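Local structure of macrophomate synthase intermolecular Diels-Alderase (Macrophoma commelinae, 1IZC) at residues Tyr17-Met21 and Ala159-Leu163; Thr112-Ala116 and Arg147-Thr153; Met139-Ile144 and Ser174-Ile180; Val190-Asp194 and Lys238-Ala242. The protein belongs to the HpcH/HpaI aldolase/citrate lyase family of TIM-barrel proteins and binds a magnesium ion and pyruvic acid. The protein carries 1 engineered substitution. All blocks are in the same frame, centred on the assembly; numbering follows the deposited sequence.

Contact 1: Tyr17-Met21 and Ala159-Leu163; sequences YRSAM and ADASL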
loop_
_atom_site.group_PDB
_atom_site.type_symbol
_atom_site.label_atom_id
_atom_site.label_comp_id
_atom_site.label_asym_id
_atom_site.label_seq_id
_atom_site.Cartn_x
_atom_site.Cartn_y
_atom_site.Cartn_z
ATOM N N TYR A 17 -11.921 21.302 -22.520
ATOM C CA TYR A 17 -12.744 21.438 -21.320
ATOM C C TYR A 17 -12.032 21.432 -19.974
ATOM O O TYR A 17 -12.695 21.426 -18.932
ATOM C CB TYR A 17 -13.806 20.332 -21.342
ATOM C CG TYR A 17 -14.572 20.300 -22.640
ATOM C CD1 TYR A 17 -15.505 21.298 -22.937
ATOM C CD2 TYR A 17 -14.334 19.312 -23.596
ATOM C CE1 TYR A 17 -16.173 21.311 -24.154
ATOM C CE2 TYR A 17 -15.005 19.315 -24.820
ATOM C CZ TYR A 17 -15.922 20.320 -25.086
ATOM O OH TYR A 17 -16.602 20.338 -26.284
ATOM N N ARG A 18 -10.702 21.457 -19.959
ATOM C CA ARG A 18 -10.012 21.418 -18.666
ATOM C C ARG A 18 -10.233 22.660 -17.815
ATOM O O ARG A 18 -10.496 23.751 -18.338
ATOM C CB ARG A 18 -8.506 21.210 -18.849
ATOM C CG ARG A 18 -7.805 22.339 -19.615
ATOM C CD ARG A 18 -6.303 22.299 -19.339
ATOM N NE ARG A 18 -6.009 22.793 -17.999
ATOM C CZ ARG A 18 -4.804 22.768 -17.440
ATOM N NH1 ARG A 18 -3.771 22.261 -18.109
ATOM N NH2 ARG A 18 -4.630 23.262 -16.220
ATOM N N SER A 19 -10.146 22.490 -16.500
ATOM C CA SER A 19 -10.296 23.615 -15.577
ATOM C C SER A 19 -8.948 24.326 -15.458
ATOM O O SER A 19 -7.968 23.902 -16.072
ATOM C CB SER A 19 -10.735 23.122 -14.200
ATOM O OG SER A 19 -11.094 24.213 -13.377
ATOM N N ALA A 20 -8.893 25.395 -14.669
ATOM C CA ALA A 20 -7.644 26.135 -14.496
ATOM C C ALA A 20 -6.591 25.235 -13.856
ATOM O O ALA A 20 -5.406 25.373 -14.132
ATOM C CB ALA A 20 -7.871 27.373 -13.631
ATOM N N MET A 21 -7.031 24.339 -12.978
ATOM C CA MET A 21 -6.122 23.397 -12.319
ATOM C C MET A 21 -6.648 21.991 -12.549
ATOM O O MET A 21 -7.852 21.739 -12.435
ATOM C CB MET A 21 -6.025 23.693 -10.824
ATOM C CG MET A 21 -5.548 25.121 -10.530
ATOM S SD MET A 21 -5.038 25.337 -8.830
ATOM C CE MET A 21 -6.526 24.887 -7.974
ATOM N N ALA A 159 -2.604 27.825 -4.723
ATOM C CA ALA A 159 -3.130 26.900 -5.719
ATOM C C ALA A 159 -4.643 26.959 -5.582
ATOM O O ALA A 159 -5.235 26.159 -4.865
ATOM C CB ALA A 159 -2.618 25.474 -5.452
ATOM N N ASP A 160 -5.255 27.933 -6.254
ATOM C CA ASP A 160 -6.701 28.125 -6.196
ATOM C C ASP A 160 -7.270 28.736 -7.469
ATOM O O ASP A 160 -8.342 29.342 -7.452
ATOM C CB ASP A 160 -7.072 29.015 -4.993
ATOM C CG ASP A 160 -6.413 30.406 -5.043
ATOM O OD1 ASP A 160 -5.795 30.758 -6.070
ATOM O OD2 ASP A 160 -6.539 31.164 -4.043
ATOM N N ALA A 161 -6.575 28.556 -8.585
ATOM C CA ALA A 161 -7.031 29.122 -9.849
ATOM C C ALA A 161 -8.351 28.528 -10.308
ATOM O O ALA A 161 -8.628 27.360 -10.082
ATOM C CB ALA A 161 -5.966 28.922 -10.927
ATOM N N SER A 162 -9.153 29.353 -10.971
ATOM C CA SER A 162 -10.459 28.935 -11.481
ATOM C C SER A 162 -10.698 29.641 -12.813
ATOM O O SER A 162 -10.132 30.704 -13.067
ATOM C CB SER A 162 -11.568 29.335 -10.495
ATOM O OG SER A 162 -12.858 29.185 -11.089
ATOM N N LEU A 163 -11.530 29.054 -13.663
ATOM C CA LEU A 163 -11.853 29.673 -14.947
ATOM C C LEU A 163 -12.870 30.778 -14.718
ATOM O O LEU A 163 -13.047 31.640 -15.572
ATOM C CB LEU A 163 -12.489 28.672 -15.902
ATOM C CG LEU A 163 -11.640 27.496 -16.387
ATOM C CD1 LEU A 163 -12.506 26.603 -17.262
ATOM C CD2 LEU A 163 -10.431 28.016 -17.162
HETATM O O HOH W 1 -9.863 25.031 -11.107
HETATM O O HOH W 2 -12.753 26.357 -13.415
#
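Two irregular loop segments lie side by side here, their backbones closest at Ala20 and Ser162, whose CA atoms are 5.0 Å apart. At Ala159 the thioether of Met21 arrives: Met21 CE is 3.6 Å from Ala159 O, and Met21 SD is 4.2 Å from Ala159 CB. Asp160 N is 3.7 Å from Met21 SD; the Asp160 CB points away, and OD2 bonds to Gly157 N. Ala161 forms the apolar centre, with its CB 3.7 Å from Ala20 CB and 3.8 Å from Met21 CG. At Ser162 the backbone N touches Ala20 CB (3.6 Å), while CB points away and OG bonds to Asp167 and Thr173. Leu163 CB points sideways, and the side chain reaches across, with CD1 3.7 Å from Arg18 O and CG 3.9 Å from Ala20 N, an amide buried here with no partner in the model. Polar links run through water instead: Ser19 OG holds two waters at 2.7 Å each, one donating to Ala161 O (2.8 Å) and the other accepting from Leu163 N (3.0 Å). Arg18 NE bonds to Ser19 O (3.0 Å), and NH1 forms a salt bridge with Glu93 of the second subunit, whose Leu11 also packs on Ala20 and Leu163. The arrangement is a water-bridged packing of two loops at a subunit interface of this TIM-barrel protein.

Contact 2: Thr112-Ala116 and Arg147-Thr153; sequences TALDA and RSFSPWT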
loop_
_atom_site.group_PDB
_atom_site.type_symbol
_atom_site.label_atom_id
_atom_site.label_comp_id
_atom_site.label_asym_id
_atom_site.label_seq_id
_atom_site.Cartn_x
_atom_site.Cartn_y
_atom_site.Cartn_z
ATOM N N THR A 112 -15.173 11.576 -2.107
ATOM C CA THR A 112 -13.807 11.332 -2.561
ATOM C C THR A 112 -13.715 11.585 -4.065
ATOM O O THR A 112 -12.791 12.254 -4.547
ATOM C CB THR A 112 -13.388 9.875 -2.275
ATOM O OG1 THR A 112 -13.375 9.655 -0.855
ATOM C CG2 THR A 112 -11.997 9.587 -2.866
ATOM N N ALA A 113 -14.680 11.053 -4.814
ATOM C CA ALA A 113 -14.679 11.224 -6.259
ATOM C C ALA A 113 -14.773 12.699 -6.616
ATOM O O ALA A 113 -14.035 13.186 -7.464
ATOM C CB ALA A 113 -15.843 10.456 -6.889
ATOM N N LEU A 114 -15.667 13.430 -5.955
ATOM C CA LEU A 114 -15.807 14.851 -6.271
ATOM C C LEU A 114 -14.579 15.669 -5.853
ATOM O O LEU A 114 -14.048 16.462 -6.649
ATOM C CB LEU A 114 -17.054 15.419 -5.586
ATOM C CG LEU A 114 -18.404 14.850 -6.047
ATOM C CD1 LEU A 114 -19.481 15.314 -5.066
ATOM C CD2 LEU A 114 -18.725 15.289 -7.471
ATOM N N ASP A 115 -14.128 15.472 -4.620
ATOM C CA ASP A 115 -12.964 16.210 -4.105
ATOM C C ASP A 115 -11.728 15.974 -4.989
ATOM O O ASP A 115 -10.886 16.864 -5.121
ATOM C CB ASP A 115 -12.623 15.806 -2.653
ATOM C CG ASP A 115 -13.600 16.377 -1.606
ATOM O OD1 ASP A 115 -14.395 17.280 -1.941
ATOM O OD2 ASP A 115 -13.554 15.918 -0.430
ATOM N N ALA A 116 -11.617 14.787 -5.594
ATOM C CA ALA A 116 -10.474 14.488 -6.460
ATOM C C ALA A 116 -10.596 15.061 -7.869
ATOM O O ALA A 116 -9.627 15.047 -8.624
ATOM C CB ALA A 116 -10.236 12.958 -6.542
ATOM N N ARG A 147 -23.455 20.242 -0.412
ATOM C CA ARG A 147 -22.154 19.586 -0.448
ATOM C C ARG A 147 -21.197 20.297 0.496
ATOM O O ARG A 147 -21.162 21.526 0.564
ATOM C CB ARG A 147 -21.580 19.609 -1.868
ATOM C CG ARG A 147 -20.144 19.054 -1.956
ATOM C CD ARG A 147 -19.592 19.138 -3.372
ATOM N NE ARG A 147 -18.180 18.759 -3.416
ATOM C CZ ARG A 147 -17.389 18.945 -4.472
ATOM N NH1 ARG A 147 -17.877 19.494 -5.571
ATOM N NH2 ARG A 147 -16.105 18.617 -4.415
ATOM N N SER A 148 -20.415 19.507 1.225
ATOM C CA SER A 148 -19.444 20.043 2.159
ATOM C C SER A 148 -18.172 20.447 1.430
ATOM O O SER A 148 -17.649 19.709 0.592
ATOM C CB SER A 148 -19.116 19.001 3.229
ATOM O OG SER A 148 -18.168 19.511 4.141
ATOM N N PHE A 149 -17.668 21.618 1.781
ATOM C CA PHE A 149 -16.468 22.164 1.180
ATOM C C PHE A 149 -15.197 21.608 1.853
ATOM O O PHE A 149 -15.038 21.720 3.069
ATOM C CB PHE A 149 -16.524 23.683 1.326
ATOM C CG PHE A 149 -15.486 24.401 0.542
ATOM C CD1 PHE A 149 -15.689 24.683 -0.806
ATOM C CD2 PHE A 149 -14.286 24.774 1.139
ATOM C CE1 PHE A 149 -14.703 25.331 -1.560
ATOM C CE2 PHE A 149 -13.297 25.422 0.395
ATOM C CZ PHE A 149 -13.510 25.699 -0.956
ATOM N N SER A 150 -14.298 21.014 1.070
ATOM C CA SER A 150 -13.056 20.466 1.620
ATOM C C SER A 150 -11.956 21.510 1.624
ATOM O O SER A 150 -11.773 22.226 0.647
ATOM C CB SER A 150 -12.567 19.269 0.802
ATOM O OG SER A 150 -11.279 18.843 1.233
ATOM N N PRO A 151 -11.202 21.601 2.724
ATOM C CA PRO A 151 -10.124 22.584 2.784
ATOM C C PRO A 151 -8.825 22.062 2.183
ATOM O O PRO A 151 -7.982 22.855 1.756
ATOM C CB PRO A 151 -9.988 22.840 4.282
ATOM C CG PRO A 151 -10.201 21.469 4.850
ATOM C CD PRO A 151 -11.414 20.977 4.047
ATOM N N TRP A 152 -8.678 20.735 2.117
ATOM C CA TRP A 152 -7.437 20.122 1.642
ATOM C C TRP A 152 -7.214 19.976 0.138
ATOM O O TRP A 152 -6.144 19.532 -0.275
ATOM C CB TRP A 152 -7.256 18.733 2.261
ATOM C CG TRP A 152 -7.792 18.565 3.657
ATOM C CD1 TRP A 152 -8.962 17.956 4.015
ATOM C CD2 TRP A 152 -7.164 18.973 4.877
ATOM N NE1 TRP A 152 -9.100 17.956 5.383
ATOM C CE2 TRP A 152 -8.012 18.575 5.938
ATOM C CE3 TRP A 152 -5.964 19.631 5.180
ATOM C CZ2 TRP A 152 -7.699 18.815 7.280
ATOM C CZ3 TRP A 152 -5.650 19.871 6.522
ATOM C CH2 TRP A 152 -6.518 19.462 7.553
ATOM N N THR A 153 -8.201 20.347 -0.666
ATOM C CA THR A 153 -8.101 20.205 -2.120
ATOM C C THR A 153 -7.329 21.323 -2.801
ATOM O O THR A 153 -6.896 21.181 -3.947
ATOM C CB THR A 153 -9.491 20.158 -2.763
ATOM O OG1 THR A 153 -10.204 21.360 -2.436
ATOM C CG2 THR A 153 -10.274 18.951 -2.254
HETATM O O HOH W 3 -10.529 16.364 0.326
HETATM O O HOH W 4 -15.072 20.195 -1.567
HETATM O O HOH W 5 -16.893 17.790 -0.948
#
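Asp115, on helix 107-116, is the polar hub. Its OD1 accepts a hydrogen bond from Arg147 NH2 at 3.3 Å within a salt bridge, and two waters lie within hydrogen-bonding distance of Asp115 OD1, at 2.7 and 3.0 Å. The nearer water accepts from Arg147 NE (2.9 Å) and lies 2.6 Å from Ser148 O; the other accepts from Ser150 N (2.9 Å). Asp115 OD2 bonds to His73 of the third subunit and, through a water at 3.1 Å, reaches Ser150 OG, which donates to that water at 2.7 Å. Apolar atoms close the gaps: Leu114 CB lies over one face of the guanidinium, 3.5 Å from Arg147 NH2, and Thr153 CG2 sits 3.6 Å from Asp115 O. The loop held this way presents Phe149 N and Ser148 OG to Asp211 of the third subunit. Since Asp211 is a ligand of the magnesium ion and lines the pyruvic acid pocket, this is a helix-to-loop contact bordering a metal site at the interface between TIM-barrel subunits.

Contact 3: Met139-Ile144 and Ser174-Ile180; sequences MYYGPI and SNNHVCI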
loop_
_atom_site.group_PDB
_atom_site.type_symbol
_atom_site.label_atom_id
_atom_site.label_comp_id
_atom_site.label_asym_id
_atom_site.label_seq_id
_atom_site.Cartn_x
_atom_site.Cartn_y
_atom_site.Cartn_z
ATOM N N MET A 139 -23.837 16.488 -4.047
ATOM C CA MET A 139 -22.932 16.809 -5.148
ATOM C C MET A 139 -22.671 18.270 -5.439
ATOM O O MET A 139 -21.652 18.628 -6.036
ATOM C CB MET A 139 -23.448 16.167 -6.430
ATOM C CG MET A 139 -23.232 14.670 -6.510
ATOM S SD MET A 139 -23.932 13.940 -8.000
ATOM C CE MET A 139 -22.914 14.767 -9.289
ATOM N N TYR A 140 -23.595 19.124 -5.034
ATOM C CA TYR A 140 -23.445 20.530 -5.338
ATOM C C TYR A 140 -23.498 21.400 -4.107
ATOM O O TYR A 140 -24.198 21.089 -3.142
ATOM C CB TYR A 140 -24.537 20.963 -6.329
ATOM C CG TYR A 140 -24.519 20.183 -7.630
ATOM C CD1 TYR A 140 -25.288 19.029 -7.789
ATOM C CD2 TYR A 140 -23.703 20.584 -8.690
ATOM C CE1 TYR A 140 -25.245 18.287 -8.977
ATOM C CE2 TYR A 140 -23.647 19.851 -9.876
ATOM C CZ TYR A 140 -24.421 18.705 -10.015
ATOM O OH TYR A 140 -24.348 17.986 -11.193
ATOM N N TYR A 141 -22.741 22.490 -4.149
ATOM C CA TYR A 141 -22.717 23.443 -3.047
ATOM C C TYR A 141 -23.988 24.278 -3.059
ATOM O O TYR A 141 -24.674 24.366 -4.075
ATOM C CB TYR A 141 -21.531 24.395 -3.206
ATOM C CG TYR A 141 -20.194 23.709 -3.172
ATOM C CD1 TYR A 141 -19.711 23.157 -1.993
ATOM C CD2 TYR A 141 -19.406 23.624 -4.317
ATOM C CE1 TYR A 141 -18.470 22.537 -1.946
ATOM C CE2 TYR A 141 -18.164 23.006 -4.282
ATOM C CZ TYR A 141 -17.705 22.470 -3.098
ATOM O OH TYR A 141 -16.466 21.888 -3.062
ATOM N N GLY A 142 -24.302 24.877 -1.920
ATOM C CA GLY A 142 -25.461 25.746 -1.866
ATOM C C GLY A 142 -25.206 26.852 -2.876
ATOM O O GLY A 142 -24.050 27.195 -3.143
ATOM N N PRO A 143 -26.256 27.464 -3.436
ATOM C CA PRO A 143 -27.679 27.213 -3.198
ATOM C C PRO A 143 -28.284 25.966 -3.847
ATOM O O PRO A 143 -29.442 25.651 -3.608
ATOM C CB PRO A 143 -28.332 28.491 -3.718
ATOM C CG PRO A 143 -27.462 28.827 -4.897
ATOM C CD PRO A 143 -26.064 28.589 -4.374
ATOM N N ILE A 144 -27.512 25.250 -4.656
ATOM C CA ILE A 144 -28.049 24.072 -5.327
ATOM C C ILE A 144 -28.212 22.882 -4.389
ATOM O O ILE A 144 -29.256 22.212 -4.385
ATOM C CB ILE A 144 -27.157 23.675 -6.522
ATOM C CG1 ILE A 144 -27.056 24.860 -7.492
ATOM C CG2 ILE A 144 -27.723 22.429 -7.209
ATOM C CD1 ILE A 144 -26.183 24.604 -8.711
ATOM N N SER A 174 -17.128 23.827 -9.623
ATOM C CA SER A 174 -17.834 22.622 -9.247
ATOM C C SER A 174 -19.303 22.617 -9.638
ATOM O O SER A 174 -19.808 21.647 -10.207
ATOM C CB SER A 174 -17.696 22.395 -7.744
ATOM O OG SER A 174 -16.331 22.147 -7.413
ATOM N N ASN A 175 -20.007 23.701 -9.350
ATOM C CA ASN A 175 -21.425 23.703 -9.668
ATOM C C ASN A 175 -21.756 23.838 -11.159
ATOM O O ASN A 175 -22.848 23.453 -11.591
ATOM C CB ASN A 175 -22.136 24.772 -8.824
ATOM C CG ASN A 175 -22.395 24.308 -7.375
ATOM O OD1 ASN A 175 -21.921 23.246 -6.941
ATOM N ND2 ASN A 175 -23.145 25.113 -6.624
ATOM N N ASN A 176 -20.811 24.345 -11.948
ATOM C CA ASN A 176 -21.035 24.506 -13.378
ATOM C C ASN A 176 -20.478 23.369 -14.236
ATOM O O ASN A 176 -20.940 23.156 -15.350
ATOM C CB ASN A 176 -20.412 25.813 -13.886
ATOM C CG ASN A 176 -21.010 27.041 -13.236
ATOM O OD1 ASN A 176 -22.184 27.060 -12.888
ATOM N ND2 ASN A 176 -20.206 28.081 -13.088
ATOM N N HIS A 177 -19.489 22.645 -13.724
ATOM C CA HIS A 177 -18.863 21.584 -14.522
ATOM C C HIS A 177 -19.358 20.169 -14.270
ATOM O O HIS A 177 -19.368 19.341 -15.188
ATOM C CB HIS A 177 -17.347 21.567 -14.284
ATOM C CG HIS A 177 -16.608 22.713 -14.904
ATOM N ND1 HIS A 177 -15.231 22.768 -14.939
ATOM C CD2 HIS A 177 -17.045 23.846 -15.507
ATOM C CE1 HIS A 177 -14.850 23.883 -15.538
ATOM N NE2 HIS A 177 -15.930 24.556 -15.893
ATOM N N VAL A 178 -19.745 19.898 -13.025
ATOM C CA VAL A 178 -20.148 18.557 -12.596
ATOM C C VAL A 178 -21.525 18.091 -13.053
ATOM O O VAL A 178 -22.506 18.837 -12.966
ATOM C CB VAL A 178 -20.041 18.447 -11.059
ATOM C CG1 VAL A 178 -20.508 17.068 -10.591
ATOM C CG2 VAL A 178 -18.584 18.687 -10.627
ATOM N N CYS A 179 -21.581 16.840 -13.508
ATOM C CA CYS A 179 -22.811 16.233 -14.030
ATOM C C CYS A 179 -23.318 15.029 -13.246
ATOM O O CYS A 179 -22.530 14.281 -12.645
ATOM C CB CYS A 179 -22.591 15.792 -15.477
ATOM S SG CYS A 179 -22.068 17.110 -16.599
ATOM N N ILE A 180 -24.641 14.848 -13.271
ATOM C CA ILE A 180 -25.306 13.729 -12.610
ATOM C C ILE A 180 -25.957 12.862 -13.689
ATOM O O ILE A 180 -26.702 13.360 -14.547
ATOM C CB ILE A 180 -26.408 14.186 -11.616
ATOM C CG1 ILE A 180 -25.820 15.054 -10.522
ATOM C CG2 ILE A 180 -27.035 12.970 -10.954
ATOM C CD1 ILE A 180 -26.818 15.367 -9.400
HETATM O O HOH W 6 -20.039 20.556 -7.041
HETATM O O HOH W 7 -14.921 22.455 -5.170
#
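One amide side chain bonds both the N and the O of a single residue: Asn175 OD1 accepts from Tyr141 N at 3.0 Å while Asn175 ND2 donates to Tyr141 O at 3.1 Å. The setting is the crossover of the TIM barrel from strand 120-123 through helix 129-139 to strand 179-184, where the chain leaves helix 129-139, makes a long excursion through helix 171-177 and enters the strand. Tyr140, the first residue to leave the helix, swings its ring across to the point where helix 171-177 gives way to the strand; Ile180 CD1 and Val178 O lie at the ring edge, and Arg29 shares the carbonyl of Val178. Met139 CE packs against Val178 CG1 at 3.6 Å, a hydrophobic patch continued by Leu114 of helix 107-116. A water bridges Met139 O (2.7 Å) and Asn175 OD1 (3.3 Å), adding another link around the asparagine. Farther on, the turn passes through a cis peptide bond before Pro143, and Ile144 returns to place CD1 3.7 Å from Asn175 ND2. Tyr141 sets its ring edge against Ser174, with CE2 3.5 Å from CB, and also packs on Ile214 of the third subunit; its hydroxyl and Ser174 OG share a water at 2.7 Å each. The shortest direct polar link is Tyr140 OH donating to Val178 O at 2.7 Å.

Contact 4: Val190-Asp194 and Lys238-Ala242; sequences VENVD and KFSTA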
loop_
_atom_site.group_PDB
_atom_site.type_symbol
_atom_site.label_atom_id
_atom_site.label_comp_id
_atom_site.label_asym_id
_atom_site.label_seq_id
_atom_site.Cartn_x
_atom_site.Cartn_y
_atom_site.Cartn_z
ATOM N N VAL A 190 -37.293 1.208 -15.033
ATOM C CA VAL A 190 -37.843 1.380 -16.367
ATOM C C VAL A 190 -39.288 1.869 -16.268
ATOM O O VAL A 190 -39.716 2.747 -17.020
ATOM C CB VAL A 190 -37.774 0.046 -17.144
ATOM C CG1 VAL A 190 -38.636 0.115 -18.411
ATOM C CG2 VAL A 190 -36.321 -0.246 -17.517
ATOM N N GLU A 191 -40.034 1.326 -15.315
ATOM C CA GLU A 191 -41.425 1.728 -15.155
ATOM C C GLU A 191 -41.570 3.204 -14.780
ATOM O O GLU A 191 -42.591 3.833 -15.078
ATOM C CB GLU A 191 -42.111 0.838 -14.109
ATOM C CG GLU A 191 -42.052 -0.645 -14.475
ATOM C CD GLU A 191 -42.817 -1.562 -13.526
ATOM O OE1 GLU A 191 -42.616 -1.470 -12.292
ATOM O OE2 GLU A 191 -43.607 -2.393 -14.028
ATOM N N ASN A 192 -40.540 3.771 -14.157
ATOM C CA ASN A 192 -40.595 5.167 -13.737
ATOM C C ASN A 192 -39.604 6.046 -14.516
ATOM O O ASN A 192 -39.298 7.160 -14.093
ATOM C CB ASN A 192 -40.305 5.233 -12.228
ATOM C CG ASN A 192 -40.667 6.572 -11.608
ATOM O OD1 ASN A 192 -41.635 7.223 -12.012
ATOM N ND2 ASN A 192 -39.897 6.983 -10.602
ATOM N N VAL A 193 -39.128 5.566 -15.662
ATOM C CA VAL A 193 -38.132 6.329 -16.423
ATOM C C VAL A 193 -38.629 7.664 -16.976
ATOM O O VAL A 193 -37.853 8.605 -17.127
ATOM C CB VAL A 193 -37.519 5.478 -17.575
ATOM C CG1 VAL A 193 -38.533 5.277 -18.697
ATOM C CG2 VAL A 193 -36.267 6.158 -18.114
ATOM N N ASP A 194 -39.918 7.768 -17.282
ATOM C CA ASP A 194 -40.408 9.038 -17.792
ATOM C C ASP A 194 -40.179 10.149 -16.776
ATOM O O ASP A 194 -39.767 11.251 -17.140
ATOM C CB ASP A 194 -41.899 8.951 -18.147
ATOM C CG ASP A 194 -42.162 7.992 -19.288
ATOM O OD1 ASP A 194 -41.296 7.886 -20.180
ATOM O OD2 ASP A 194 -43.234 7.350 -19.303
ATOM N N LYS A 238 -38.457 2.472 -24.331
ATOM C CA LYS A 238 -39.040 3.411 -23.385
ATOM C C LYS A 238 -37.943 4.303 -22.807
ATOM O O LYS A 238 -38.107 5.519 -22.694
ATOM C CB LYS A 238 -39.753 2.662 -22.266
ATOM C CG LYS A 238 -40.490 3.574 -21.303
ATOM C CD LYS A 238 -41.163 2.779 -20.196
ATOM C CE LYS A 238 -41.922 3.692 -19.255
ATOM N NZ LYS A 238 -42.451 2.951 -18.086
ATOM N N PHE A 239 -36.822 3.685 -22.451
ATOM C CA PHE A 239 -35.680 4.404 -21.901
ATOM C C PHE A 239 -35.118 5.442 -22.877
ATOM O O PHE A 239 -34.970 6.619 -22.527
ATOM C CB PHE A 239 -34.579 3.393 -21.519
ATOM C CG PHE A 239 -33.242 4.018 -21.182
ATOM C CD1 PHE A 239 -32.958 4.454 -19.893
ATOM C CD2 PHE A 239 -32.259 4.146 -22.167
ATOM C CE1 PHE A 239 -31.702 5.013 -19.580
ATOM C CE2 PHE A 239 -31.005 4.703 -21.876
ATOM C CZ PHE A 239 -30.726 5.135 -20.581
ATOM N N SER A 240 -34.808 5.017 -24.100
ATOM C CA SER A 240 -34.215 5.914 -25.086
ATOM C C SER A 240 -35.150 7.032 -25.513
ATOM O O SER A 240 -34.708 8.160 -25.713
ATOM C CB SER A 240 -33.739 5.133 -26.315
ATOM O OG SER A 240 -34.805 4.432 -26.924
ATOM N N THR A 241 -36.433 6.718 -25.656
ATOM C CA THR A 241 -37.412 7.728 -26.042
ATOM C C THR A 241 -37.551 8.772 -24.931
ATOM O O THR A 241 -37.671 9.970 -25.207
ATOM C CB THR A 241 -38.787 7.085 -26.325
ATOM O OG1 THR A 241 -38.658 6.166 -27.416
ATOM C CG2 THR A 241 -39.805 8.153 -26.707
ATOM N N ALA A 242 -37.527 8.327 -23.676
ATOM C CA ALA A 242 -37.639 9.259 -22.556
ATOM C C ALA A 242 -36.440 10.207 -22.554
ATOM O O ALA A 242 -36.603 11.414 -22.389
ATOM C CB ALA A 242 -37.726 8.501 -21.224
HETATM O O HOH W 8 -40.741 6.783 -22.755
#
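The 190-194 segment steps from one short helix to the next: helix 187-191 ends, Asn192 leaves helical geometry at phi/psi -113/18°, and helix 193-197 starts. Opposite it, 238-242 is continuous helix, with Ala242 N bonded to Lys238 O at 3.0 Å. The backbones approach most closely at Asp194 and Ala242, with CA atoms 5.5 Å apart, and lie 6.3 Å apart between the CA atoms of Val193 and Phe239. Lys238 spans the gap fully extended, all four chi angles trans. Its NZ donates to Val190 O at 2.9 Å and, weakly, to Glu191 O at 3.1 Å, so the ammonium group meets carbonyls at the end of helix 187-191. Val190 O also accepts from Val193 N at 3.2 Å across the break. Alongside the lysine's aliphatic chain, Val193 fills the space, with CG1 3.7 Å from Lys238 CG and CG2 4.1 Å from Phe239 CD1 and 4.2 Å from Ala242 CB. Asp194 makes its salt bridge with Arg245, while a water donates to both Asp194 OD1 and Lys238 O, each at 2.9 Å. The contact thus joins helices 187-191 and 193-197 to helix 230-245 on the outside of the barrel: Val190 and Phe239 both rest on Ile184 of strand 179-184, and the Phe239 ring meets Phe207 of strand 205-207 edge-to-face.

In the fold
Contacts 1, 2 and 4 are built from loops and helices around the eight-stranded parallel barrel, while contact 3 reaches the start of strand 179-184. Contacts 1, 2 and 3 cluster on one side of the chain's centre, their centres 12 to 16 Å apart, and all draw on the region between helix 129-139 and strand 179-184. Contact 2 is nested within the loop closed by contact 1, whereas contact 3 crosses both along the chain. Arg147 N probably bonds to Tyr140 O, tying contact 2 to contact 3, and Leu163 packs on His177 between contacts 1 and 3. This cluster faces other subunits of the six-chain assembly. Contact 4 follows in series, 25 Å from contact 3 between centres, and joins helices within one subunit.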